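Local structure of mitotic checkpoint control protein kinase BUB1 (Drosophila melanogaster, 6JKK) at residues Phe232-Met237 against Arg241-Gln246; Val210-Lys215 against Gln221-Val226; Leu31-Leu36 against Ile97-His102. The protein probably binds ATP and phosphorylates partner proteins in the mitotic checkpoint at kinetochores, and is represented here by its C-terminal protein kinase domain. All blocks are in the same frame, centred on the assembly; numbering follows the deposited sequence. Where two conformers were deposited one is given.

Contact 1 of 3, residues Phe232-Met237 against Arg241-Gln246; sequences FKCIEM and RPWTYQ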
# COMPACT_ATOMS: atom_id res chain seq x y z
N PHE A 232 10.60 11.35 1.45
CA PHE A 232 9.16 11.13 1.50
C PHE A 232 8.34 12.40 1.28
O PHE A 232 7.11 12.37 1.34
CB PHE A 232 8.76 10.43 2.81
CG PHE A 232 9.21 9.00 2.88
CD1 PHE A 232 10.27 8.63 3.70
CD2 PHE A 232 8.59 8.03 2.11
CE1 PHE A 232 10.70 7.31 3.76
CE2 PHE A 232 9.02 6.71 2.16
CZ PHE A 232 10.07 6.35 2.98
N LYS A 233 9.03 13.50 1.01
CA LYS A 233 8.36 14.74 0.63
C LYS A 233 7.74 14.60 -0.76
O LYS A 233 8.46 14.43 -1.74
CB LYS A 233 9.36 15.90 0.57
CG LYS A 233 9.57 16.69 1.86
CD LYS A 233 10.37 17.94 1.52
CE LYS A 233 10.63 18.82 2.72
NZ LYS A 233 11.51 19.96 2.35
N CYS A 234 6.41 14.68 -0.85
CA CYS A 234 5.78 14.76 -2.17
C CYS A 234 6.06 16.15 -2.75
O CYS A 234 6.64 17.01 -2.08
CB CYS A 234 4.28 14.44 -2.13
SG CYS A 234 3.20 15.65 -1.30
N ILE A 235 5.67 16.37 -4.01
CA ILE A 235 6.03 17.60 -4.71
C ILE A 235 5.46 18.86 -4.04
O ILE A 235 6.13 19.89 -3.96
CB ILE A 235 5.62 17.53 -6.19
CG1 ILE A 235 6.32 16.36 -6.87
CG2 ILE A 235 5.94 18.83 -6.91
CD1 ILE A 235 7.82 16.39 -6.66
N GLU A 236 4.23 18.76 -3.57
CA GLU A 236 3.58 19.88 -2.90
C GLU A 236 4.30 20.27 -1.60
O GLU A 236 4.42 21.45 -1.27
CB GLU A 236 2.10 19.55 -2.62
CG GLU A 236 1.23 19.45 -3.87
CD GLU A 236 1.44 18.17 -4.67
OE1 GLU A 236 2.08 17.23 -4.15
OE2 GLU A 236 0.97 18.10 -5.82
N MET A 237 4.80 19.26 -0.88
CA MET A 237 5.52 19.49 0.36
C MET A 237 6.86 20.19 0.14
O MET A 237 7.37 20.88 1.03
CB MET A 237 5.77 18.17 1.09
CG MET A 237 4.53 17.51 1.64
SD MET A 237 4.96 15.90 2.32
CE MET A 237 3.33 15.32 2.82
N ARG A 241 3.00 23.99 -0.89
CA ARG A 241 1.66 23.85 -1.44
C ARG A 241 0.80 22.78 -0.77
O ARG A 241 1.31 21.79 -0.25
CB ARG A 241 1.70 23.65 -2.96
CG ARG A 241 1.78 24.96 -3.74
CD ARG A 241 1.54 24.74 -5.22
NE ARG A 241 2.44 23.73 -5.77
CZ ARG A 241 2.09 22.84 -6.69
NH1 ARG A 241 0.85 22.84 -7.18
NH2 ARG A 241 2.97 21.96 -7.12
N PRO A 242 -0.53 23.01 -0.76
CA PRO A 242 -1.48 22.04 -0.20
C PRO A 242 -1.54 20.75 -1.02
O PRO A 242 -1.25 20.77 -2.21
CB PRO A 242 -2.82 22.79 -0.30
CG PRO A 242 -2.61 23.79 -1.38
CD PRO A 242 -1.20 24.23 -1.24
N TRP A 243 -1.91 19.65 -0.36
CA TRP A 243 -2.01 18.35 -1.02
C TRP A 243 -3.11 17.52 -0.38
O TRP A 243 -3.45 17.71 0.78
CB TRP A 243 -0.69 17.59 -0.92
CG TRP A 243 -0.20 17.48 0.49
CD1 TRP A 243 0.67 18.32 1.12
CD2 TRP A 243 -0.54 16.46 1.44
NE1 TRP A 243 0.89 17.89 2.40
CE2 TRP A 243 0.16 16.75 2.63
CE3 TRP A 243 -1.36 15.34 1.41
CZ2 TRP A 243 0.06 15.96 3.77
CZ3 TRP A 243 -1.47 14.55 2.54
CH2 TRP A 243 -0.76 14.86 3.70
N THR A 244 -3.66 16.59 -1.16
CA THR A 244 -4.50 15.52 -0.63
C THR A 244 -4.04 14.23 -1.28
O THR A 244 -3.05 13.64 -0.86
CB THR A 244 -6.00 15.75 -0.91
OG1 THR A 244 -6.20 16.01 -2.31
CG2 THR A 244 -6.54 16.93 -0.10
N TYR A 245 -4.73 13.81 -2.33
CA TYR A 245 -4.44 12.53 -2.99
C TYR A 245 -3.07 12.49 -3.68
O TYR A 245 -2.55 11.40 -3.95
CB TYR A 245 -5.56 12.17 -3.98
CG TYR A 245 -6.93 12.08 -3.32
CD1 TYR A 245 -7.35 10.91 -2.70
CD2 TYR A 245 -7.79 13.17 -3.31
CE1 TYR A 245 -8.59 10.82 -2.10
CE2 TYR A 245 -9.03 13.10 -2.71
CZ TYR A 245 -9.43 11.92 -2.11
OH TYR A 245 -10.67 11.85 -1.51
N GLN A 246 -2.49 13.65 -3.96
CA GLN A 246 -1.17 13.72 -4.60
C GLN A 246 -0.11 12.92 -3.83
O GLN A 246 0.85 12.41 -4.43
CB GLN A 246 -0.69 15.17 -4.74
CG GLN A 246 -1.62 16.10 -5.53
CD GLN A 246 -2.62 16.81 -4.64
OE1 GLN A 246 -3.22 16.21 -3.76
NE2 GLN A 246 -2.80 18.11 -4.87
O HOH W 1 -0.92 19.81 -6.53
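Arg241 N donates to Glu236 O at 2.9 Å and closes the loop that holds the rest of the short helix 235-238; the backbones then part, and Cys234 CA stands 7.4 Å from Gln246 CA. By its place in the sequence, Cys234-Glu236 probably corresponds to the APE motif that ends a kinase activation segment. Glu236 is buried here and carries most of the contact. Its CG lies 3.3 Å from Pro242 O and over one face of the Arg241 guanidinium, while CB rests on Trp243 CB. A bend at chi2 (75°) carries the carboxylate to Gln246, whose aliphatic part crosses it at about a right angle. One water joins the pair, donating a hydrogen bond to Glu236 OE2 at 2.6 Å and accepting one from Gln246 NE2 at 3.0 Å. The other amide atom, Gln246 OE1, takes the backbone N-H of Thr244 at 2.7 Å, which fixes the rotation of the amide. Two sulfur residues cover Trp243: Cys234 SG stands over the five-membered ring, 4.5 Å from its centroid, and Met237 CE rides near the rim, 3.5 Å from Trp243 CZ2. The indole NE1 hydrogen-bonds Tyr225 O. Cys234 and Met237 also pack on Leu247 of helix 246-261, and Thr244 and Tyr245 lean on Ile179 of strand 178-179.

Contact 2 of 3, residues Val210-Lys215 against Gln221-Val226; sequences VSIDMK and QTFNYV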
# COMPACT_ATOMS: atom_id res chain seq x y z
N VAL A 210 -1.54 4.94 9.04
CA VAL A 210 -1.58 6.40 9.03
C VAL A 210 -2.44 6.94 7.89
O VAL A 210 -2.23 8.06 7.42
CB VAL A 210 -0.16 7.02 8.95
CG1 VAL A 210 0.64 6.68 10.19
CG2 VAL A 210 0.59 6.56 7.69
N SER A 211 -3.42 6.15 7.46
CA SER A 211 -4.25 6.55 6.33
C SER A 211 -5.15 7.73 6.70
O SER A 211 -5.35 8.03 7.88
CB SER A 211 -5.08 5.37 5.81
OG SER A 211 -4.22 4.38 5.26
N ILE A 212 -5.69 8.39 5.68
CA ILE A 212 -6.53 9.57 5.88
C ILE A 212 -7.93 9.33 5.32
O ILE A 212 -8.06 8.92 4.16
CB ILE A 212 -5.92 10.80 5.18
CG1 ILE A 212 -4.52 11.08 5.73
CG2 ILE A 212 -6.82 12.02 5.32
CD1 ILE A 212 -3.75 12.10 4.91
N ASP A 213 -8.97 9.58 6.12
CA ASP A 213 -10.34 9.46 5.63
C ASP A 213 -10.89 10.83 5.29
O ASP A 213 -11.23 11.61 6.18
CB ASP A 213 -11.23 8.75 6.65
CG ASP A 213 -12.65 8.52 6.14
OD1 ASP A 213 -12.93 8.83 4.96
OD2 ASP A 213 -13.48 8.02 6.92
N MET A 214 -11.00 11.12 4.00
CA MET A 214 -11.47 12.42 3.53
C MET A 214 -12.95 12.66 3.83
O MET A 214 -13.41 13.80 3.84
CB MET A 214 -11.21 12.58 2.03
CG MET A 214 -9.74 12.57 1.66
SD MET A 214 -8.82 13.92 2.42
CE MET A 214 -9.44 15.31 1.48
N LYS A 215 -13.70 11.58 4.09
CA LYS A 215 -15.13 11.70 4.38
C LYS A 215 -15.38 12.30 5.76
O LYS A 215 -16.51 12.71 6.08
CB LYS A 215 -15.83 10.34 4.25
CG LYS A 215 -15.87 9.80 2.82
CD LYS A 215 -16.94 8.72 2.65
CE LYS A 215 -16.90 8.11 1.25
NZ LYS A 215 -17.26 9.10 0.18
N GLN A 221 -11.41 20.17 1.66
CA GLN A 221 -10.33 20.12 2.64
C GLN A 221 -9.01 19.75 1.96
O GLN A 221 -8.97 18.86 1.11
CB GLN A 221 -10.64 19.07 3.70
CG GLN A 221 -9.54 18.88 4.74
CD GLN A 221 -9.62 19.89 5.87
OE1 GLN A 221 -10.62 19.97 6.59
NE2 GLN A 221 -8.56 20.67 6.05
N THR A 222 -7.94 20.45 2.34
CA THR A 222 -6.59 20.12 1.90
C THR A 222 -5.66 20.11 3.11
O THR A 222 -6.04 20.54 4.20
CB THR A 222 -6.05 21.13 0.86
OG1 THR A 222 -5.91 22.43 1.46
CG2 THR A 222 -6.98 21.22 -0.32
N PHE A 223 -4.44 19.62 2.92
CA PHE A 223 -3.44 19.60 3.98
C PHE A 223 -2.15 20.23 3.48
O PHE A 223 -1.92 20.31 2.27
CB PHE A 223 -3.17 18.16 4.43
CG PHE A 223 -4.40 17.30 4.49
CD1 PHE A 223 -5.33 17.46 5.51
CD2 PHE A 223 -4.61 16.32 3.53
CE1 PHE A 223 -6.46 16.66 5.57
CE2 PHE A 223 -5.74 15.52 3.58
CZ PHE A 223 -6.66 15.69 4.60
N ASN A 224 -1.30 20.67 4.40
CA ASN A 224 0.00 21.23 4.02
C ASN A 224 1.12 20.82 4.97
O ASN A 224 2.17 21.46 5.03
CB ASN A 224 -0.07 22.75 3.86
CG ASN A 224 -0.74 23.43 5.05
OD1 ASN A 224 -0.63 22.97 6.18
ND2 ASN A 224 -1.45 24.52 4.78
N TYR A 225 0.87 19.75 5.73
CA TYR A 225 1.88 19.12 6.56
C TYR A 225 3.03 18.66 5.67
O TYR A 225 2.81 18.23 4.54
CB TYR A 225 1.28 17.92 7.31
CG TYR A 225 2.29 17.04 8.02
CD1 TYR A 225 2.65 17.28 9.35
CD2 TYR A 225 2.88 15.95 7.38
CE1 TYR A 225 3.56 16.47 10.00
CE2 TYR A 225 3.79 15.14 8.02
CZ TYR A 225 4.13 15.40 9.33
OH TYR A 225 5.04 14.59 9.96
N VAL A 226 4.24 18.78 6.18
CA VAL A 226 5.43 18.45 5.41
C VAL A 226 6.28 17.39 6.12
O VAL A 226 6.72 17.61 7.25
CB VAL A 226 6.28 19.71 5.13
CG1 VAL A 226 7.64 19.34 4.57
CG2 VAL A 226 5.54 20.65 4.17
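Gln221 and Phe223 meet Met214 within the activation segment of the kinase, where residues 210-215 run on directly from the DFG motif and the chain comes back past them as 221-226. No hydrogen bond crosses; a Met-aromatic contact does most of the work. At Gln221 the backbone does the touching: its carbonyl O lies 3.6 Å from Met214 CE, whereas the side chain folds forward so that Gln221 NE2 gives an almost straight bond to Thr222 O at 3.1 Å. Thr222 turns its CB away. Phe223 then points back at the first segment. Met214 SD comes up to the rim of its ring, 3.5 Å from Phe223 CZ, and sits 76° off the ring normal, so the sulfur meets C-H edges and not the pi face. Two successive bends in Met214, chi2 -62° and chi3 -72°, curl the thioether round to this spot. The same corner of the ring takes Ile212 CG2, obliquely, at 3.7 Å from Phe223 CZ. With an alanine in place of Met214, the Phe223 edge and the Gln221 carbonyl would lose their sulfur and methyl neighbours, and the ring would probably be freer to shift. Phe223 also meets the Trp243 ring and shares a backbone hydrogen bond with that residue. Beyond it, Asn224 OD1 accepts from Phe7 N and Tyr225 packs edge-to-face with Phe10, both near the start of the chain. On the first segment, strand 212-213 pairs with strand 178-179 and Asp213 turns away to bond Arg104 and Tyr96 through OD2; its OD1 accepts Lys215 N at 3.0 Å from above the carboxylate plane, an Asx turn.

Contact 3 of 3, residues Leu31-Leu36 against Ile97-His102; sequences LPHCQL and ICLEIH
The regulatory helix of the kinase N-lobe, the C helix (residues 92-104 here), meets the N-terminal part of this chain at Leu99. That part arrives as a type I beta turn from Leu31 to Cys34, closed by Cys34 N donating to Leu31 O at 3.0 Å, and leads straight into strand 34-36, which lies parallel to strand 119-122 at one border of the N-lobe sheet. The contact is small, 87 Å² in all, and bridges two backbones that stay well apart: Leu31 CA and Leu99 CA are 10.7 Å from each other. Side chains alone span the distance. Leu31 and Leu99 reach toward one another tip to tip, their CD1 methyls 4.0 Å apart. The second methyl of Leu99 serves His33, so a single forked side chain meets two residues of the turn, Leu31 and His33. Phe24 and Tyr27 of helix 24-28 also pack on Leu99, and Phe95, one helical turn earlier, receives Leu31 and Cys34; the N-terminal part thus lies along this part of the C helix. Ile97 and Ile101 meanwhile pack on Phe208 of the DFG motif, which makes the helix a layer between residues 31-36 and the activation segment. His33 has CG between its backbone N and carbonyl carbon, chi1 71°, and this turns the imidazole out toward the helix. The His33 and Leu99 side chains slide past each other in opposite directions, and the ring offers its edge, with His33 NE2 4.2 Å from Leu99 CD2.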
# COMPACT_ATOMS: atom_id res chain seq x y z
N LEU A 31 -18.15 -5.87 17.92
CA LEU A 31 -17.69 -6.70 16.80
C LEU A 31 -17.20 -8.06 17.29
O LEU A 31 -16.29 -8.13 18.11
CB LEU A 31 -16.58 -5.98 16.03
CG LEU A 31 -17.00 -4.72 15.27
CD1 LEU A 31 -15.77 -3.98 14.74
CD2 LEU A 31 -17.97 -5.05 14.14
N PRO A 32 -17.80 -9.14 16.77
CA PRO A 32 -17.45 -10.50 17.20
C PRO A 32 -16.00 -10.86 16.88
O PRO A 32 -15.45 -11.73 17.55
CB PRO A 32 -18.40 -11.38 16.40
CG PRO A 32 -19.59 -10.50 16.14
CD PRO A 32 -19.00 -9.14 15.91
N HIS A 33 -15.39 -10.21 15.89
CA HIS A 33 -14.01 -10.53 15.56
C HIS A 33 -13.01 -9.62 16.26
O HIS A 33 -11.81 -9.68 16.00
CB HIS A 33 -13.77 -10.53 14.04
CG HIS A 33 -13.80 -9.17 13.41
ND1 HIS A 33 -14.90 -8.34 13.47
CD2 HIS A 33 -12.87 -8.51 12.67
CE1 HIS A 33 -14.64 -7.22 12.81
NE2 HIS A 33 -13.42 -7.30 12.32
N CYS A 34 -13.51 -8.80 17.19
CA CYS A 34 -12.65 -7.97 18.01
C CYS A 34 -12.81 -8.40 19.46
O CYS A 34 -13.94 -8.55 19.94
CB CYS A 34 -13.04 -6.50 17.87
SG CYS A 34 -12.09 -5.35 18.90
N GLN A 35 -11.70 -8.63 20.15
CA GLN A 35 -11.76 -8.90 21.59
C GLN A 35 -11.03 -7.82 22.36
O GLN A 35 -9.83 -7.61 22.19
CB GLN A 35 -11.17 -10.27 21.93
CG GLN A 35 -11.17 -10.55 23.44
CD GLN A 35 -10.76 -11.97 23.80
OE1 GLN A 35 -10.18 -12.69 22.99
NE2 GLN A 35 -11.07 -12.38 25.02
N LEU A 36 -11.78 -7.11 23.21
CA LEU A 36 -11.18 -6.20 24.18
C LEU A 36 -10.58 -6.98 25.35
O LEU A 36 -11.24 -7.86 25.91
CB LEU A 36 -12.23 -5.22 24.70
CG LEU A 36 -12.20 -3.79 24.16
CD1 LEU A 36 -12.15 -3.78 22.65
CD2 LEU A 36 -13.39 -3.00 24.66
N ILE A 97 -9.82 2.59 9.72
CA ILE A 97 -9.63 2.72 8.27
C ILE A 97 -9.97 1.42 7.55
O ILE A 97 -10.69 1.42 6.54
CB ILE A 97 -8.18 3.14 7.91
CG1 ILE A 97 -7.88 4.57 8.40
CG2 ILE A 97 -7.95 3.00 6.40
CD1 ILE A 97 -8.78 5.66 7.79
N CYS A 98 -9.46 0.31 8.06
CA CYS A 98 -9.66 -0.99 7.42
C CYS A 98 -11.13 -1.39 7.40
O CYS A 98 -11.63 -1.90 6.40
CB CYS A 98 -8.84 -2.07 8.12
SG CYS A 98 -7.10 -1.96 7.74
N LEU A 99 -11.81 -1.15 8.51
CA LEU A 99 -13.25 -1.42 8.57
C LEU A 99 -13.97 -0.59 7.51
O LEU A 99 -14.86 -1.10 6.81
CB LEU A 99 -13.78 -1.10 9.97
CG LEU A 99 -13.37 -2.08 11.08
CD1 LEU A 99 -13.65 -1.50 12.46
CD2 LEU A 99 -14.09 -3.41 10.90
N GLU A 100 -13.60 0.69 7.40
CA GLU A 100 -14.27 1.59 6.45
C GLU A 100 -14.02 1.18 5.02
O GLU A 100 -14.93 1.19 4.19
CB GLU A 100 -13.84 3.05 6.67
CG GLU A 100 -14.58 3.76 7.80
CD GLU A 100 -16.09 3.68 7.65
OE1 GLU A 100 -16.64 4.32 6.72
OE2 GLU A 100 -16.73 2.97 8.45
N ILE A 101 -12.77 0.83 4.71
CA ILE A 101 -12.45 0.38 3.37
C ILE A 101 -13.37 -0.78 2.98
O ILE A 101 -14.01 -0.76 1.92
CB ILE A 101 -10.97 -0.05 3.25
CG1 ILE A 101 -10.07 1.19 3.22
CG2 ILE A 101 -10.76 -0.85 1.98
CD1 ILE A 101 -8.59 0.87 3.33
N HIS A 102 -13.46 -1.78 3.84
CA HIS A 102 -14.26 -2.96 3.50
C HIS A 102 -15.76 -2.68 3.58
O HIS A 102 -16.57 -3.40 2.99
CB HIS A 102 -13.81 -4.18 4.32
CG HIS A 102 -12.48 -4.71 3.87
ND1 HIS A 102 -12.35 -5.65 2.86
CD2 HIS A 102 -11.22 -4.40 4.25
CE1 HIS A 102 -11.07 -5.89 2.65
NE2 HIS A 102 -10.36 -5.15 3.48

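Overall arrangement
Along the chain the order is contact 3, contact 2, contact 1. The last two are neighbours, their centres 10 Å apart, and together they belong to the stretch from the DFG motif to helix 246-261; Trp243 joins them, its N probably hydrogen-bonding Phe223 O at 2.7 Å. Contact 3 lies in the N-lobe, 22 Å from contact 2 and 30 Å from contact 1, centre to centre. Helix 92-104 is the link: its Leu99 touches Leu31 and His33, and its Ile97 packs on Ser211 and Asp213 of contact 2. Contacts 1 and 3 do not touch, their nearest atoms about 11 Å apart. Contacts 1 and 2 hold the end of the activation segment against the C-lobe.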